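Side-chain contacts in amidohydrolase 3 domain-containing protein (Pyrococcus horikoshii, PDB 3IGH), which is of unknown function but probably hydrolyses carbon-nitrogen bonds other than peptide bonds, as a metal-dependent amidohydrolase of the TIM-barrel type: residues A[65-70]-A[337-342]; A[375-380]-A[426-431]; A[384-389]-A[416-421]. One frame throughout, in Å; residues are numbered along the deposited sequence. Where two conformers were deposited one is given.

The three contacts share one TIM-barrel amidohydrolase domain. The centre of contact 1 lies about 6 Å from that of the chain, where strand 58-68 meets the loop after strand 336-337. Those of contacts 2 and 3 lie about 25 and 18 Å from it, among helices 371-375, 386-392, 408-417 and 425-429. Along the chain contact 1 closes first. Contact 3 is nested in the loop that contact 2 closes. Their centres are about 10 Å apart, and T429 and R418 join them. A probable hydrogen bond from Y384 N to S341 O links contacts 1 and 3. L342 packs on V375. The histidine site at the strand ends is thus joined to helical segments after strands 357-360 and 395-397.

Contact 1 (A[65-70]-A[337-342]). With SO4 (sulfate ion), chain B.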
loop_
_atom_site.group_PDB
_atom_site.type_symbol
_atom_site.label_atom_id
_atom_site.label_comp_id
_atom_site.label_asym_id
_atom_site.label_seq_id
_atom_site.Cartn_x
_atom_site.Cartn_y
_atom_site.Cartn_z
ATOM N N ASP A 65 -15.458 -14.047 -3.689
ATOM C CA ASP A 65 -14.883 -15.382 -3.736
ATOM C C ASP A 65 -13.674 -15.396 -2.814
ATOM O O ASP A 65 -12.654 -14.807 -3.123
ATOM C CB ASP A 65 -14.464 -15.744 -5.166
ATOM C CG ASP A 65 -14.100 -17.225 -5.326
ATOM O OD1 ASP A 65 -13.341 -17.781 -4.504
ATOM O OD2 ASP A 65 -14.536 -17.837 -6.321
ATOM N N SER A 66 -13.776 -16.104 -1.698
ATOM C CA SER A 66 -12.738 -16.009 -0.663
ATOM C C SER A 66 -11.486 -16.859 -0.906
ATOM O O SER A 66 -10.594 -16.895 -0.052
ATOM C CB SER A 66 -13.338 -16.301 0.721
ATOM O OG SER A 66 -13.829 -17.624 0.791
ATOM N N HIS A 67 -11.386 -17.509 -2.067
ATOM C CA HIS A 67 -10.214 -18.357 -2.369
ATOM C C HIS A 67 -10.177 -18.726 -3.841
ATOM O O HIS A 67 -10.875 -19.642 -4.270
ATOM C CB HIS A 67 -10.240 -19.629 -1.497
ATOM C CG HIS A 67 -9.054 -20.532 -1.661
ATOM N ND1 HIS A 67 -8.291 -20.942 -0.590
ATOM C CD2 HIS A 67 -8.525 -21.138 -2.750
ATOM C CE1 HIS A 67 -7.338 -21.753 -1.013
ATOM N NE2 HIS A 67 -7.451 -21.883 -2.322
ATOM N N LEU A 68 -9.349 -18.029 -4.613
ATOM C CA LEU A 68 -9.099 -18.432 -5.989
ATOM C C LEU A 68 -7.696 -18.042 -6.443
ATOM O O LEU A 68 -6.955 -17.375 -5.715
ATOM C CB LEU A 68 -10.187 -17.890 -6.944
ATOM C CG LEU A 68 -10.611 -16.420 -6.925
ATOM C CD1 LEU A 68 -9.462 -15.461 -7.291
ATOM C CD2 LEU A 68 -11.759 -16.247 -7.894
ATOM N N HIS A 69 -7.355 -18.447 -7.660
ATOM C CA HIS A 69 -6.059 -18.175 -8.246
ATOM C C HIS A 69 -6.289 -17.345 -9.492
ATOM O O HIS A 69 -6.599 -17.877 -10.555
ATOM C CB HIS A 69 -5.367 -19.483 -8.617
ATOM C CG HIS A 69 -5.242 -20.447 -7.479
ATOM N ND1 HIS A 69 -4.162 -20.450 -6.623
ATOM C CD2 HIS A 69 -6.054 -21.447 -7.067
ATOM C CE1 HIS A 69 -4.320 -21.406 -5.723
ATOM N NE2 HIS A 69 -5.463 -22.023 -5.967
ATOM N N LEU A 70 -6.135 -16.034 -9.343
ATOM C CA LEU A 70 -6.434 -15.066 -10.384
ATOM C C LEU A 70 -5.547 -15.282 -11.608
ATOM O O LEU A 70 -6.029 -15.261 -12.737
ATOM C CB LEU A 70 -6.249 -13.657 -9.804
ATOM C CG LEU A 70 -7.200 -12.487 -10.019
ATOM C CD1 LEU A 70 -8.662 -12.884 -9.975
ATOM C CD2 LEU A 70 -6.933 -11.413 -8.969
ATOM N N ILE A 337 -8.630 -21.372 7.741
ATOM C CA ILE A 337 -8.345 -22.675 7.167
ATOM C C ILE A 337 -9.052 -22.779 5.819
ATOM O O ILE A 337 -10.209 -22.400 5.687
ATOM C CB ILE A 337 -8.722 -23.822 8.135
ATOM C CG1 ILE A 337 -7.676 -23.914 9.247
ATOM C CG2 ILE A 337 -8.810 -25.175 7.414
ATOM C CD1 ILE A 337 -8.231 -24.395 10.566
ATOM N N GLU A 338 -8.311 -23.258 4.821
ATOM C CA GLU A 338 -8.820 -23.433 3.473
ATOM C C GLU A 338 -9.227 -24.887 3.270
ATOM O O GLU A 338 -8.486 -25.800 3.664
ATOM C CB GLU A 338 -7.756 -23.039 2.449
ATOM C CG GLU A 338 -7.085 -21.692 2.730
ATOM C CD GLU A 338 -8.090 -20.561 2.916
ATOM O OE1 GLU A 338 -8.837 -20.255 1.965
ATOM O OE2 GLU A 338 -8.136 -19.986 4.021
ATOM N N HIS A 339 -10.404 -25.061 2.655
ATOM C CA HIS A 339 -11.048 -26.342 2.331
ATOM C C HIS A 339 -11.830 -26.947 3.492
ATOM O O HIS A 339 -13.067 -27.037 3.435
ATOM C CB HIS A 339 -10.064 -27.366 1.752
ATOM C CG HIS A 339 -9.451 -26.956 0.450
ATOM N ND1 HIS A 339 -9.885 -27.447 -0.762
ATOM C CD2 HIS A 339 -8.419 -26.125 0.172
ATOM C CE1 HIS A 339 -9.159 -26.919 -1.733
ATOM N NE2 HIS A 339 -8.264 -26.111 -1.192
ATOM N N ALA A 340 -11.104 -27.368 4.532
ATOM C CA ALA A 340 -11.679 -28.061 5.698
ATOM C C ALA A 340 -12.603 -29.203 5.253
ATOM O O ALA A 340 -13.739 -29.330 5.721
ATOM C CB ALA A 340 -12.406 -27.073 6.622
ATOM N N SER A 341 -12.094 -30.022 4.335
ATOM C CA SER A 341 -12.910 -30.990 3.598
ATOM C C SER A 341 -13.405 -32.154 4.451
ATOM O O SER A 341 -14.501 -32.666 4.229
ATOM C CB SER A 341 -12.120 -31.518 2.403
ATOM O OG SER A 341 -11.640 -30.440 1.606
ATOM N N LEU A 342 -12.594 -32.539 5.429
ATOM C CA LEU A 342 -12.901 -33.626 6.350
ATOM C C LEU A 342 -12.713 -33.123 7.777
ATOM O O LEU A 342 -11.580 -32.864 8.198
ATOM C CB LEU A 342 -11.946 -34.790 6.115
ATOM C CG LEU A 342 -12.265 -35.905 5.127
ATOM C CD1 LEU A 342 -11.292 -37.028 5.365
ATOM C CD2 LEU A 342 -13.657 -36.415 5.342
HETATM S S SO4 B . -5.265 -24.785 -2.771
HETATM O O1 SO4 B . -5.132 -23.479 -3.383
HETATM O O2 SO4 B . -6.457 -25.434 -3.295
HETATM O O3 SO4 B . -4.111 -25.599 -3.127
HETATM O O4 SO4 B . -5.395 -24.629 -1.317
#
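The H67 ring carries E338 OE1 at one place on its edge and sulfate O1 at another, both near its plane. H339 turns its own ring edge to the face of H67. This T-shaped pair has centroids 5.6 Å apart. Sulfate O2 sits at the edge of H339, and O1 also meets the edge of H69. H67 ND1 donates to E338 OE1 at 2.7 Å. The bond is almost straight (174°), and ring and carboxylate are nearly coplanar. It arrives on the anti side of the oxygen. The E338 chain is bent at chi2 (-53°), which folds the carboxylate back to the ring.

At the ring's other nitrogen, H67 NE2 donates to sulfate O1 at 3.0 Å. H339 NE2 donates to sulfate O2 at 2.9 Å. H69 NE2 gives O1 a weak bond. H67 and H69 form the His-X-His pattern that ends the first barrel strand in many amidohydrolases, where it commonly holds metal. Here the group bound is a sulfate, probably from the crystallisation liquor. K262 and H314 also bond to it.

H67 N donates to D65 OD1, an Asx turn. R336 pairs with E338 OE2 and also bonds S66 O, so it braces both segments. H67 and E338 both rest on S359 of strand 357-360, while L68 packs on L197 of helix 183-199, behind strand 58-68.

Contact 2 (A[375-380]-A[426-431]). With SO4 (sulfate ion), chain L.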
loop_
_atom_site.group_PDB
_atom_site.type_symbol
_atom_site.label_atom_id
_atom_site.label_comp_id
_atom_site.label_asym_id
_atom_site.label_seq_id
_atom_site.Cartn_x
_atom_site.Cartn_y
_atom_site.Cartn_z
ATOM N N VAL A 375 -12.787 -42.084 1.336
ATOM C CA VAL A 375 -12.927 -42.002 2.790
ATOM C C VAL A 375 -13.833 -43.058 3.410
ATOM O O VAL A 375 -13.822 -43.240 4.634
ATOM C CB VAL A 375 -13.354 -40.572 3.273
ATOM C CG1 VAL A 375 -12.425 -39.506 2.690
ATOM C CG2 VAL A 375 -14.829 -40.271 2.939
ATOM N N GLY A 376 -14.617 -43.753 2.586
ATOM C CA GLY A 376 -15.529 -44.782 3.105
ATOM C C GLY A 376 -16.765 -44.227 3.792
ATOM O O GLY A 376 -16.828 -43.034 4.125
ATOM N N GLU A 377 -17.728 -45.091 4.036
ATOM C CA GLU A 377 -18.959 -44.689 4.668
ATOM C C GLU A 377 -18.865 -44.228 6.078
ATOM O O GLU A 377 -19.614 -43.427 6.530
ATOM C CB GLU A 377 -20.010 -45.773 4.597
ATOM C CG GLU A 377 -21.344 -45.257 4.188
ATOM C CD GLU A 377 -21.609 -45.533 2.744
ATOM O OE1 GLU A 377 -20.639 -45.754 2.010
ATOM O OE2 GLU A 377 -22.780 -45.580 2.338
ATOM N N GLU A 378 -17.919 -44.791 6.781
ATOM C CA GLU A 378 -17.700 -44.427 8.180
ATOM C C GLU A 378 -17.179 -43.001 8.390
ATOM O O GLU A 378 -17.279 -42.468 9.494
ATOM C CB GLU A 378 -16.788 -45.445 8.874
ATOM C CG GLU A 378 -17.390 -46.856 8.994
ATOM C CD GLU A 378 -18.824 -46.855 9.518
ATOM O OE1 GLU A 378 -19.029 -46.540 10.712
ATOM O OE2 GLU A 378 -19.744 -47.173 8.732
ATOM N N ARG A 379 -16.645 -42.389 7.332
ATOM C CA ARG A 379 -16.138 -41.010 7.400
ATOM C C ARG A 379 -16.959 -40.027 6.566
ATOM O O ARG A 379 -16.646 -38.841 6.523
ATOM C CB ARG A 379 -14.669 -40.959 6.981
ATOM C CG ARG A 379 -13.745 -41.683 7.943
ATOM C CD ARG A 379 -12.311 -41.597 7.493
ATOM N NE ARG A 379 -12.015 -42.529 6.408
ATOM C CZ ARG A 379 -10.792 -42.916 6.079
ATOM N NH1 ARG A 379 -9.736 -42.458 6.752
ATOM N NH2 ARG A 379 -10.621 -43.769 5.086
ATOM N N VAL A 380 -18.011 -40.529 5.919
ATOM C CA VAL A 380 -18.932 -39.714 5.123
ATOM C C VAL A 380 -19.509 -38.490 5.857
ATOM O O VAL A 380 -19.615 -37.414 5.274
ATOM C CB VAL A 380 -20.040 -40.612 4.514
ATOM C CG1 VAL A 380 -21.380 -39.901 4.396
ATOM C CG2 VAL A 380 -19.583 -41.132 3.186
ATOM N N TYR A 426 -24.966 -36.633 -2.153
ATOM C CA TYR A 426 -26.245 -36.038 -1.761
ATOM C C TYR A 426 -27.056 -36.926 -0.819
ATOM O O TYR A 426 -27.396 -36.502 0.291
ATOM C CB TYR A 426 -27.125 -35.649 -2.962
ATOM C CG TYR A 426 -28.491 -35.196 -2.486
ATOM C CD1 TYR A 426 -29.622 -36.012 -2.649
ATOM C CD2 TYR A 426 -28.643 -33.988 -1.804
ATOM C CE1 TYR A 426 -30.867 -35.619 -2.168
ATOM C CE2 TYR A 426 -29.888 -33.585 -1.322
ATOM C CZ TYR A 426 -30.994 -34.406 -1.511
ATOM O OH TYR A 426 -32.223 -34.013 -1.042
ATOM N N GLU A 427 -27.362 -38.149 -1.261
ATOM C CA GLU A 427 -28.203 -39.067 -0.484
ATOM C C GLU A 427 -27.598 -39.376 0.882
ATOM O O GLU A 427 -28.319 -39.616 1.842
ATOM C CB GLU A 427 -28.500 -40.360 -1.270
ATOM C CG GLU A 427 -27.356 -41.380 -1.354
ATOM C CD GLU A 427 -27.477 -42.538 -0.358
ATOM O OE1 GLU A 427 -26.789 -43.560 -0.561
ATOM O OE2 GLU A 427 -28.253 -42.440 0.619
ATOM N N LEU A 428 -26.270 -39.353 0.957
ATOM C CA LEU A 428 -25.569 -39.697 2.184
ATOM C C LEU A 428 -25.445 -38.535 3.159
ATOM O O LEU A 428 -25.270 -38.756 4.353
ATOM C CB LEU A 428 -24.185 -40.252 1.851
ATOM C CG LEU A 428 -24.151 -41.587 1.103
ATOM C CD1 LEU A 428 -22.753 -41.879 0.589
ATOM C CD2 LEU A 428 -24.649 -42.706 2.010
ATOM N N THR A 429 -25.513 -37.301 2.650
ATOM C CA THR A 429 -25.239 -36.103 3.469
ATOM C C THR A 429 -26.297 -35.007 3.318
ATOM O O THR A 429 -25.997 -33.824 3.531
ATOM C CB THR A 429 -23.826 -35.494 3.176
ATOM O OG1 THR A 429 -23.795 -34.939 1.856
ATOM C CG2 THR A 429 -22.736 -36.544 3.302
ATOM N N LYS A 430 -27.519 -35.419 2.960
ATOM C CA LYS A 430 -28.701 -34.548 2.779
ATOM C C LYS A 430 -28.830 -33.428 3.803
ATOM O O LYS A 430 -29.092 -32.280 3.447
ATOM C CB LYS A 430 -29.994 -35.380 2.851
ATOM C CG LYS A 430 -30.374 -36.140 1.605
ATOM C CD LYS A 430 -31.885 -36.337 1.530
ATOM C CE LYS A 430 -32.363 -37.537 2.331
ATOM N NZ LYS A 430 -32.301 -38.780 1.516
ATOM N N ASP A 431 -28.630 -33.772 5.074
ATOM C CA ASP A 431 -28.878 -32.867 6.196
ATOM C C ASP A 431 -27.900 -31.681 6.282
ATOM O O ASP A 431 -28.095 -30.770 7.086
ATOM C CB ASP A 431 -28.885 -33.656 7.514
ATOM C CG ASP A 431 -27.483 -34.058 7.980
ATOM O OD1 ASP A 431 -27.199 -33.901 9.183
ATOM O OD2 ASP A 431 -26.667 -34.532 7.159
HETATM S S SO4 L . -16.340 -48.122 5.181
HETATM O O1 SO4 L . -16.899 -47.978 3.839
HETATM O O2 SO4 L . -15.002 -48.702 5.090
HETATM O O3 SO4 L . -16.243 -46.821 5.823
HETATM O O4 SO4 L . -17.205 -48.982 5.983
#
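V380 puts CG1 against L428 CB and T429 CG2, each 3.8 Å away. These apolar groups join two excursions that follow strands 357-360 and 395-397 of a TIM-barrel domain: the turn after helix 371-375, and helix 425-429. This is the tight half. V380 and L428 cross at about a right angle. V380 CG2 also approaches L428 CD1. V372 of helix 371-375 touches both residues and thickens the apolar patch. V380 and T429 are buried.

T429 shows how the polar and apolar sides are sorted. Its OG1 lies between the backbone N and the carbonyl carbon (chi1 68°), which leaves CG2 beside the backbone N to meet V380. OG1 itself bonds to L425 O, so its polar needs are met away from the patch.

The other half is loose and faces solvent. E377 is exposed, and its OE2 lies near L428 CD2. That approach rests on one of two deposited conformers and is doubtful.

Behind the turn, R379 reaches back along its own segment. R379 NE donates to V375 O at 2.6 Å, in the carbonyl plane and on a lone pair. Its guanidinium also bonds to K278 O, P279 O and S281, and this fixes its rotation. A sulfate, probably from the crystallisation liquor, sits on the amides that follow G376. E377 N donates to sulfate O1 at 3.0 Å, and E378 N to sulfate O3 at 2.8 Å (N-H...O 172°).

Contact 3 (A[384-389]-A[416-421]); sequences YRFKDL and VNRGKG
R418 holds the carbonyl of Y384 with two nitrogens. R418 NH1 donates to Y384 O at 2.8 Å, nearly along the C=O axis (165°). R418 NH2 adds a weak bond to the same O at 3.1 Å. The oxygen lies at the edge of the guanidinium, tilted somewhat from its plane. F386 CD1 also lies near the guanidinium plane, beyond NH1, 3.7 Å from R418 NH1. Ring and guanidinium planes are 70° apart, so this is no stack. Y384 O also lies over the centre of one face of the F386 ring, 3.5 Å above its plane. Y384 CB packs against NH2.

The R418 chain is bent at chi3 (85°), which turns the guanidinium to the carbonyl. R418 NE bonds to T429 OG1, and NH2 gives V383 O a weak bond, so all three nitrogens are engaged. A leucine here would probably leave Y384 O without its main donor and T429 OG1 without the NE bond.

Both segments sit at helix ends in the TIM-barrel domain. R418 leaves helix 408-417 with positive phi, inside a type I' turn from N417 to K420. R385 stands at the N-cap position of helix 386-392 and is the centre of an inverse gamma turn, closed by a weak bond from F386 N to Y384 O.

Farther out, R385 grips D388 OD2 side-on. R385 NE lies 2.9 Å and R385 NH2 3.0 Å from D388 OD2. R385 NH1 adds a salt bridge to D345, while Y384 OH bonds to D368. Y384 N lies 2.9 Å from S341 O, probably as a hydrogen bond. I365 of helix 364-367 packs against Y384, F386 and R418.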
loop_
_atom_site.group_PDB
_atom_site.type_symbol
_atom_site.label_atom_id
_atom_site.label_comp_id
_atom_site.label_asym_id
_atom_site.label_seq_id
_atom_site.Cartn_x
_atom_site.Cartn_y
_atom_site.Cartn_z
ATOM N N TYR A 384 -17.368 -32.266 3.804
ATOM C CA TYR A 384 -17.969 -30.980 3.399
ATOM C C TYR A 384 -19.197 -30.624 4.231
ATOM O O TYR A 384 -20.288 -30.356 3.695
ATOM C CB TYR A 384 -18.309 -30.988 1.903
ATOM C CG TYR A 384 -17.101 -31.174 0.999
ATOM C CD1 TYR A 384 -15.956 -30.375 1.136
ATOM C CD2 TYR A 384 -17.116 -32.126 -0.012
ATOM C CE1 TYR A 384 -14.851 -30.564 0.292
ATOM C CE2 TYR A 384 -16.033 -32.315 -0.837
ATOM C CZ TYR A 384 -14.904 -31.541 -0.684
ATOM O OH TYR A 384 -13.840 -31.750 -1.527
ATOM N N ARG A 385 -19.021 -30.651 5.545
ATOM C CA ARG A 385 -20.156 -30.554 6.471
ATOM C C ARG A 385 -20.516 -29.106 6.777
ATOM O O ARG A 385 -20.417 -28.641 7.918
ATOM C CB ARG A 385 -19.927 -31.414 7.734
ATOM C CG ARG A 385 -18.661 -31.114 8.541
ATOM C CD ARG A 385 -18.341 -32.210 9.554
ATOM N NE ARG A 385 -19.439 -32.521 10.468
ATOM C CZ ARG A 385 -19.351 -33.363 11.502
ATOM N NH1 ARG A 385 -18.211 -33.987 11.776
ATOM N NH2 ARG A 385 -20.409 -33.582 12.268
ATOM N N PHE A 386 -20.989 -28.409 5.744
ATOM C CA PHE A 386 -21.099 -26.945 5.778
ATOM C C PHE A 386 -22.086 -26.406 6.808
ATOM O O PHE A 386 -21.834 -25.367 7.414
ATOM C CB PHE A 386 -21.441 -26.382 4.397
ATOM C CG PHE A 386 -20.477 -26.781 3.313
ATOM C CD1 PHE A 386 -20.948 -27.060 2.032
ATOM C CD2 PHE A 386 -19.106 -26.881 3.561
ATOM C CE1 PHE A 386 -20.075 -27.423 1.019
ATOM C CE2 PHE A 386 -18.229 -27.260 2.545
ATOM C CZ PHE A 386 -18.714 -27.517 1.270
ATOM N N LYS A 387 -23.203 -27.109 6.992
ATOM C CA LYS A 387 -24.188 -26.727 7.993
ATOM C C LYS A 387 -23.603 -26.814 9.406
ATOM O O LYS A 387 -23.740 -25.870 10.179
ATOM C CB LYS A 387 -25.480 -27.546 7.862
ATOM C CG LYS A 387 -26.628 -26.986 8.714
ATOM C CD LYS A 387 -27.939 -27.733 8.503
ATOM C CE LYS A 387 -29.116 -26.948 9.079
ATOM N NZ LYS A 387 -30.421 -27.640 8.867
ATOM N N ASP A 388 -22.925 -27.923 9.713
ATOM C CA ASP A 388 -22.199 -28.069 10.984
ATOM C C ASP A 388 -21.120 -26.999 11.196
ATOM O O ASP A 388 -20.990 -26.462 12.293
ATOM C CB ASP A 388 -21.556 -29.457 11.097
ATOM C CG ASP A 388 -22.579 -30.577 11.106
ATOM O OD1 ASP A 388 -23.741 -30.315 11.481
ATOM O OD2 ASP A 388 -22.218 -31.717 10.732
ATOM N N LEU A 389 -20.344 -26.705 10.154
ATOM C CA LEU A 389 -19.241 -25.739 10.257
ATOM C C LEU A 389 -19.719 -24.293 10.460
ATOM O O LEU A 389 -19.099 -23.526 11.214
ATOM C CB LEU A 389 -18.327 -25.837 9.028
ATOM C CG LEU A 389 -17.585 -27.169 8.850
ATOM C CD1 LEU A 389 -16.918 -27.281 7.477
ATOM C CD2 LEU A 389 -16.560 -27.388 9.974
ATOM N N VAL A 416 -26.713 -25.444 -1.668
ATOM C CA VAL A 416 -28.139 -25.574 -1.382
ATOM C C VAL A 416 -28.632 -26.992 -1.692
ATOM O O VAL A 416 -29.334 -27.592 -0.884
ATOM C CB VAL A 416 -28.982 -24.476 -2.115
ATOM C CG1 VAL A 416 -30.503 -24.706 -1.936
ATOM C CG2 VAL A 416 -28.611 -23.085 -1.595
ATOM N N ASN A 417 -28.219 -27.536 -2.836
ATOM C CA ASN A 417 -28.744 -28.819 -3.315
ATOM C C ASN A 417 -27.821 -30.024 -3.219
ATOM O O ASN A 417 -28.240 -31.154 -3.505
ATOM C CB ASN A 417 -29.283 -28.656 -4.740
ATOM C CG ASN A 417 -30.446 -27.696 -4.796
ATOM O OD1 ASN A 417 -31.375 -27.799 -4.005
ATOM N ND2 ASN A 417 -30.393 -26.747 -5.715
ATOM N N ARG A 418 -26.568 -29.776 -2.835
ATOM C CA ARG A 418 -25.578 -30.824 -2.527
ATOM C C ARG A 418 -25.408 -31.952 -3.544
ATOM O O ARG A 418 -25.129 -33.079 -3.166
ATOM C CB ARG A 418 -25.801 -31.399 -1.120
ATOM C CG ARG A 418 -25.217 -30.537 -0.023
ATOM C CD ARG A 418 -25.228 -31.224 1.334
ATOM N NE ARG A 418 -24.075 -32.095 1.590
ATOM C CZ ARG A 418 -22.878 -31.670 2.002
ATOM N NH1 ARG A 418 -22.639 -30.373 2.161
ATOM N NH2 ARG A 418 -21.906 -32.545 2.233
ATOM N N GLY A 419 -25.542 -31.638 -4.826
ATOM C CA GLY A 419 -25.334 -32.625 -5.878
ATOM C C GLY A 419 -26.482 -33.599 -6.075
ATOM O O GLY A 419 -26.272 -34.690 -6.609
ATOM N N LYS A 420 -27.677 -33.222 -5.619
ATOM C CA LYS A 420 -28.891 -34.026 -5.846
ATOM C C LYS A 420 -29.007 -34.383 -7.327
ATOM O O LYS A 420 -28.964 -33.498 -8.185
ATOM C CB LYS A 420 -30.137 -33.272 -5.375
ATOM C CG LYS A 420 -31.444 -34.069 -5.479
ATOM C CD LYS A 420 -32.566 -33.443 -4.644
ATOM C CE LYS A 420 -33.241 -32.276 -5.356
ATOM N NZ LYS A 420 -34.418 -31.764 -4.590
ATOM N N GLY A 421 -29.082 -35.683 -7.612
ATOM C CA GLY A 421 -29.190 -36.185 -8.979
ATOM C C GLY A 421 -27.908 -36.130 -9.778
ATOM O O GLY A 421 -27.937 -36.240 -11.009
#